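Local atomic coordinates of P91 (Metagenome, PDB entry 4ZI5), a protein that hydrolyses phosphotriesters as a promiscuous activity and belongs, by family, to the dienelactone hydrolase-like alpha/beta hydrolases. Residues A66-A71 with A240-F245; A190-F195 with W202-L207. One frame throughout, in Å; residues are numbered along the deposited sequence. Where two conformers were deposited one is given.

Contact 1: residues A66-A71 with A240-F245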
loop_
_atom_site.group_PDB
_atom_site.type_symbol
_atom_site.label_atom_id
_atom_site.label_comp_id
_atom_site.label_asym_id
_atom_site.label_seq_id
_atom_site.Cartn_x
_atom_site.Cartn_y
_atom_site.Cartn_z
ATOM N N ALA A 66 10.583 -18.728 3.128
ATOM C CA ALA A 66 11.794 -19.340 3.708
ATOM C C ALA A 66 13.076 -18.595 3.249
ATOM O O ALA A 66 13.984 -18.348 4.038
ATOM C CB ALA A 66 11.873 -20.806 3.344
ATOM N N ASP A 67 13.102 -18.204 1.982
ATOM C CA ASP A 67 14.212 -17.415 1.419
ATOM C C ASP A 67 14.321 -16.012 2.038
ATOM O O ASP A 67 15.402 -15.457 2.074
ATOM C CB ASP A 67 14.059 -17.394 -0.104
ATOM C CG ASP A 67 15.179 -16.660 -0.808
ATOM O OD1 ASP A 67 16.332 -17.136 -0.770
ATOM O OD2 ASP A 67 14.875 -15.606 -1.394
ATOM N N LEU A 68 13.217 -15.472 2.575
ATOM C CA LEU A 68 13.236 -14.210 3.342
ATOM C C LEU A 68 13.601 -14.368 4.794
ATOM O O LEU A 68 13.587 -13.376 5.530
ATOM C CB LEU A 68 11.876 -13.491 3.229
ATOM C CG LEU A 68 11.515 -13.053 1.818
ATOM C CD1 LEU A 68 10.060 -12.659 1.743
ATOM C CD2 LEU A 68 12.407 -11.892 1.359
ATOM N N GLY A 69 13.907 -15.598 5.230
ATOM C CA GLY A 69 14.329 -15.865 6.598
ATOM C C GLY A 69 13.222 -16.374 7.532
ATOM O O GLY A 69 13.437 -16.472 8.728
ATOM N N PHE A 70 12.046 -16.706 6.997
ATOM C CA PHE A 70 10.941 -17.201 7.810
ATOM C C PHE A 70 10.850 -18.732 7.757
ATOM O O PHE A 70 11.461 -19.386 6.923
ATOM C CB PHE A 70 9.632 -16.564 7.341
ATOM C CG PHE A 70 9.675 -15.058 7.367
ATOM C CD1 PHE A 70 9.809 -14.396 8.562
ATOM C CD2 PHE A 70 9.678 -14.334 6.199
ATOM C CE1 PHE A 70 9.902 -12.993 8.606
ATOM C CE2 PHE A 70 9.753 -12.957 6.225
ATOM C CZ PHE A 70 9.883 -12.288 7.425
ATOM N N ALA A 71 10.097 -19.283 8.676
ATOM C CA ALA A 71 9.701 -20.681 8.629
ATOM C C ALA A 71 8.242 -20.682 8.200
ATOM O O ALA A 71 7.421 -20.032 8.842
ATOM C CB ALA A 71 9.863 -21.292 9.997
ATOM N N ALA A 240 4.766 -5.177 -0.160
ATOM C CA ALA A 240 4.059 -4.588 1.003
ATOM C C ALA A 240 4.056 -5.585 2.179
ATOM O O ALA A 240 4.279 -5.189 3.337
ATOM C CB ALA A 240 2.662 -4.164 0.656
ATOM N N MET A 241 3.810 -6.856 1.868
ATOM C CA MET A 241 3.852 -7.918 2.875
ATOM C C MET A 241 5.232 -8.031 3.536
ATOM O O MET A 241 5.335 -8.058 4.769
ATOM C CB MET A 241 3.487 -9.274 2.243
ATOM C CG MET A 241 3.514 -10.468 3.193
ATOM S SD MET A 241 3.961 -11.975 2.290
ATOM C CE MET A 241 5.706 -11.694 2.011
ATOM N N CYS A 242 6.264 -8.103 2.712
ATOM C CA CYS A 242 7.647 -8.182 3.168
ATOM C C CYS A 242 8.047 -7.012 4.064
ATOM O O CYS A 242 8.666 -7.204 5.129
ATOM C CB CYS A 242 8.557 -8.280 1.967
ATOM S SG CYS A 242 10.271 -8.504 2.370
ATOM N N ASN A 243 7.648 -5.809 3.662
ATOM C CA ASN A 243 7.854 -4.618 4.485
ATOM C C ASN A 243 7.177 -4.672 5.841
ATOM O O ASN A 243 7.803 -4.317 6.876
ATOM C CB ASN A 243 7.421 -3.344 3.736
ATOM C CG ASN A 243 8.288 -3.025 2.510
ATOM O OD1 ASN A 243 7.824 -2.378 1.568
ATOM N ND2 ASN A 243 9.553 -3.448 2.524
ATOM N N LEU A 244 5.919 -5.109 5.871
ATOM C CA LEU A 244 5.203 -5.233 7.119
ATOM C C LEU A 244 5.872 -6.253 8.061
ATOM O O LEU A 244 6.005 -5.995 9.241
ATOM C CB LEU A 244 3.746 -5.626 6.882
ATOM C CG LEU A 244 2.843 -5.725 8.113
ATOM C CD1 LEU A 244 2.669 -4.348 8.767
ATOM C CD2 LEU A 244 1.489 -6.309 7.731
ATOM N N PHE A 245 6.283 -7.407 7.532
ATOM C CA PHE A 245 6.968 -8.391 8.335
ATOM C C PHE A 245 8.318 -7.873 8.882
ATOM O O PHE A 245 8.636 -8.122 10.046
ATOM C CB PHE A 245 7.198 -9.687 7.531
ATOM C CG PHE A 245 5.943 -10.450 7.224
ATOM C CD1 PHE A 245 4.708 -10.112 7.769
ATOM C CD2 PHE A 245 6.017 -11.567 6.387
ATOM C CE1 PHE A 245 3.573 -10.859 7.482
ATOM C CE2 PHE A 245 4.888 -12.307 6.101
ATOM C CZ PHE A 245 3.667 -11.951 6.638
#
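Met241 meets Leu68 only through the last carbon of its chain: a bend about the CG-SD bond (chi3 73°) carries Met241 CE to 4.5 Å from Leu68 CD1, a loose apolar touch. The side chain also touches Ile128, Val151 and Phe153 of the sheet. One residue on, Cys242 offers its sulfur to the other methyl of the same leucine. Cys242 SG stands 4.1 Å from Leu68 CD2, a tentative touch, since it holds for one of two conformers of the cysteine. Leu68 sits where helix 56-67 ends in a Schellman motif: Gly69 N turns back to Ala66 O at 3.0 Å. The positive phi of Gly69 (98°) would press a beta carbon against the carbonyl of Leu68, a clash that glycine, lacking that carbon, avoids. The chain then passes through Phe70 into strand 71-74, so in this alpha/beta hydrolase fold the contact joins a helix-to-strand turn to the C-terminal helix 231-248. Asn243 reaches the subunit interface, where its OD1 hydrogen-bonds to Asn243 ND2 of the second subunit. Phe245, a turn beyond Met241, makes a T-shaped pair with Phe70, its edge toward the Phe70 face, centroids 5.6 Å apart and planes at 80°. The approach starts at the root of the side chain, Phe245 CB lying 3.7 Å from Phe70 CZ at an oblique angle to that ring. Farther out, Phe245 CD2 comes within 4.0 Å of Phe70 CE2, while Val45, Ala126, Ile128, Ala149 and Val151 of three strands also touch the Phe245 side chain.

Contact 2: residues A190-F195 with W202-L207; sequences AVMDEF and WQVLYL
Met192 and Phe195 meet Trp202 from a helical turn held by the backbone bond from Glu194 N to Ala190 O, 3.0 Å long. The contact itself is apolar and largely buried. Trp202 and Met192 carry equal shares of it, with Phe195 next. Trp202 CG is wedged between the backbone N and the carbonyl carbon (chi1 71°), which turns the indole toward the helix. Over one face of the Trp202 indole stands Phe195 CB, 3.5 Å from the centroid of the five-membered ring and only 15° off its normal, a well-centred CH-pi contact. The phenyl ring crosses obliquely, bringing its CD2 near Trp202 CB and CG. Met192 crosses the outer end of the indole at about a right angle, with Met192 CG 3.5 Å from Trp202 CZ3. Met192 SD lies obliquely beside the six-membered ring of Trp202, 4.8 Å from the centroid, a Met-aromatic contact. Met192 CG also rests 3.8 Å from Val204 CG2, and the bent end of the chain carries Met192 CE to the edge of the Tyr206 ring, 3.4 Å from Tyr206 OH. Without the indole, as with an alanine here, Phe195 CB is likely to lose the face it rests on and the Met192 chain to be left with a gap beside it. Tyr206 also packs edge-to-face on His176 and meets Tyr206 of the second subunit, whose strand continues the sheet antiparallel to 202-207. Helix 190-195 runs nearly antiparallel to the strand (156°), as expected for a beta-alpha-beta unit, here strand 171-177, helix 185-198 and strand 202-207 of an alpha/beta hydrolase sheet.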
loop_
_atom_site.group_PDB
_atom_site.type_symbol
_atom_site.label_atom_id
_atom_site.label_comp_id
_atom_site.label_asym_id
_atom_site.label_seq_id
_atom_site.Cartn_x
_atom_site.Cartn_y
_atom_site.Cartn_z
ATOM N N ALA A 190 -17.601 -2.388 4.780
ATOM C CA ALA A 190 -18.013 -2.961 6.069
ATOM C C ALA A 190 -16.803 -3.465 6.853
ATOM O O ALA A 190 -16.651 -3.164 8.036
ATOM C CB ALA A 190 -19.001 -4.089 5.854
ATOM N N VAL A 191 -15.909 -4.195 6.178
ATOM C CA VAL A 191 -14.720 -4.727 6.871
ATOM C C VAL A 191 -13.818 -3.601 7.377
ATOM O O VAL A 191 -13.325 -3.643 8.491
ATOM C CB VAL A 191 -13.960 -5.743 5.984
ATOM C CG1 VAL A 191 -12.623 -6.150 6.612
ATOM C CG2 VAL A 191 -14.828 -6.968 5.761
ATOM N N MET A 192 -13.582 -2.592 6.543
ATOM C CA MET A 192 -12.766 -1.446 6.939
ATOM C C MET A 192 -13.392 -0.747 8.156
ATOM O O MET A 192 -12.685 -0.320 9.063
ATOM C CB MET A 192 -12.560 -0.478 5.753
ATOM C CG MET A 192 -11.448 -0.923 4.802
ATOM S SD MET A 192 -11.156 0.276 3.452
ATOM C CE MET A 192 -12.349 -0.448 2.376
ATOM N N ASP A 193 -14.715 -0.651 8.164
ATOM C CA ASP A 193 -15.442 -0.029 9.295
ATOM C C ASP A 193 -15.295 -0.828 10.592
ATOM O O ASP A 193 -15.228 -0.241 11.661
ATOM C CB ASP A 193 -16.910 0.150 8.934
ATOM C CG ASP A 193 -17.146 1.332 8.017
ATOM O OD1 ASP A 193 -16.238 2.207 7.869
ATOM O OD2 ASP A 193 -18.260 1.428 7.474
ATOM N N GLU A 194 -15.173 -2.157 10.481
ATOM C CA GLU A 194 -14.860 -3.007 11.658
ATOM C C GLU A 194 -13.476 -2.670 12.165
ATOM O O GLU A 194 -13.272 -2.477 13.368
ATOM C CB GLU A 194 -14.910 -4.494 11.310
ATOM C CG GLU A 194 -16.279 -4.997 10.891
ATOM C CD GLU A 194 -16.229 -6.361 10.193
ATOM O OE1 GLU A 194 -15.147 -7.003 10.122
ATOM O OE2 GLU A 194 -17.276 -6.809 9.699
ATOM N N PHE A 195 -12.507 -2.580 11.240
ATOM C CA PHE A 195 -11.137 -2.238 11.630
ATOM C C PHE A 195 -11.046 -0.865 12.303
ATOM O O PHE A 195 -10.333 -0.700 13.307
ATOM C CB PHE A 195 -10.182 -2.233 10.435
ATOM C CG PHE A 195 -10.050 -3.532 9.708
ATOM C CD1 PHE A 195 -10.338 -4.767 10.302
ATOM C CD2 PHE A 195 -9.569 -3.523 8.415
ATOM C CE1 PHE A 195 -10.178 -5.942 9.586
ATOM C CE2 PHE A 195 -9.394 -4.696 7.711
ATOM C CZ PHE A 195 -9.689 -5.903 8.301
ATOM N N TRP A 202 -4.334 -1.424 10.743
ATOM C CA TRP A 202 -4.781 -1.901 9.452
ATOM C C TRP A 202 -4.320 -1.049 8.274
ATOM O O TRP A 202 -4.107 0.162 8.407
ATOM C CB TRP A 202 -6.293 -2.079 9.410
ATOM C CG TRP A 202 -7.146 -0.830 9.410
ATOM C CD1 TRP A 202 -7.573 -0.107 10.496
ATOM C CD2 TRP A 202 -7.748 -0.227 8.271
ATOM N NE1 TRP A 202 -8.377 0.919 10.100
ATOM C CE2 TRP A 202 -8.496 0.882 8.730
ATOM C CE3 TRP A 202 -7.717 -0.507 6.895
ATOM C CZ2 TRP A 202 -9.219 1.709 7.859
ATOM C CZ3 TRP A 202 -8.405 0.345 6.018
ATOM C CH2 TRP A 202 -9.135 1.442 6.509
ATOM N N GLN A 203 -4.174 -1.725 7.134
ATOM C CA GLN A 203 -4.016 -1.081 5.847
ATOM C C GLN A 203 -4.826 -1.830 4.815
ATOM O O GLN A 203 -4.933 -3.060 4.881
ATOM C CB GLN A 203 -2.587 -1.108 5.358
ATOM C CG GLN A 203 -1.511 -0.647 6.311
ATOM C CD GLN A 203 -0.150 -0.904 5.734
ATOM O OE1 GLN A 203 0.300 -0.177 4.847
ATOM N NE2 GLN A 203 0.526 -1.962 6.216
ATOM N N VAL A 204 -5.329 -1.102 3.823
ATOM C CA VAL A 204 -5.875 -1.726 2.606
ATOM C C VAL A 204 -5.194 -1.092 1.413
ATOM O O VAL A 204 -5.240 0.127 1.250
ATOM C CB VAL A 204 -7.414 -1.557 2.471
ATOM C CG1 VAL A 204 -7.907 -2.020 1.116
ATOM C CG2 VAL A 204 -8.137 -2.307 3.593
ATOM N N LEU A 205 -4.590 -1.937 0.567
ATOM C CA LEU A 205 -3.893 -1.505 -0.619
ATOM C C LEU A 205 -4.723 -1.954 -1.808
ATOM O O LEU A 205 -4.820 -3.160 -2.103
ATOM C CB LEU A 205 -2.488 -2.140 -0.713
ATOM C CG LEU A 205 -1.627 -1.834 -1.946
ATOM C CD1 LEU A 205 -1.311 -0.339 -2.039
ATOM C CD2 LEU A 205 -0.348 -2.631 -1.817
ATOM N N TYR A 206 -5.315 -0.963 -2.466
ATOM C CA TYR A 206 -6.015 -1.130 -3.727
ATOM C C TYR A 206 -5.001 -1.112 -4.859
ATOM O O TYR A 206 -4.299 -0.096 -5.070
ATOM C CB TYR A 206 -6.997 0.024 -3.964
ATOM C CG TYR A 206 -8.268 -0.074 -3.182
ATOM C CD1 TYR A 206 -8.293 0.300 -1.844
ATOM C CD2 TYR A 206 -9.471 -0.460 -3.786
ATOM C CE1 TYR A 206 -9.465 0.252 -1.117
ATOM C CE2 TYR A 206 -10.661 -0.525 -3.046
ATOM C CZ TYR A 206 -10.632 -0.184 -1.711
ATOM O OH TYR A 206 -11.758 -0.182 -0.935
ATOM N N LEU A 207 -5.000 -2.183 -5.635
ATOM C CA LEU A 207 -4.100 -2.334 -6.758
ATOM C C LEU A 207 -4.843 -2.154 -8.060
ATOM O O LEU A 207 -5.644 -2.978 -8.461
ATOM C CB LEU A 207 -3.430 -3.680 -6.682
ATOM C CG LEU A 207 -2.521 -3.752 -5.442
ATOM C CD1 LEU A 207 -2.402 -5.183 -4.975
ATOM C CD2 LEU A 207 -1.161 -3.097 -5.633
#

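Overall arrangement
From the N terminus, the chain first reaches 66-71, the turn from helix 56-67 into strand 71-74, whose partner in contact 1 follows after 168 intervening residues. Inside that long loop it builds the parallel strands 125-130, 149-153 and 171-177, then helix 185-198. Only six residues separate the segments of contact 2, a short loop nested within the large one. Helix 231-248, the next helix or strand after 202-207, closes contact 1. The centres lie about 21 Å apart, yet the two contacts touch: Leu244 CD1 is 4.1 Å from Gln203 NE2, and Ala240 packs on Leu205. Contact 1 thus ties early and late chain together, while contact 2 packs helix 185-198 on the strand where the sheet continues into the second subunit.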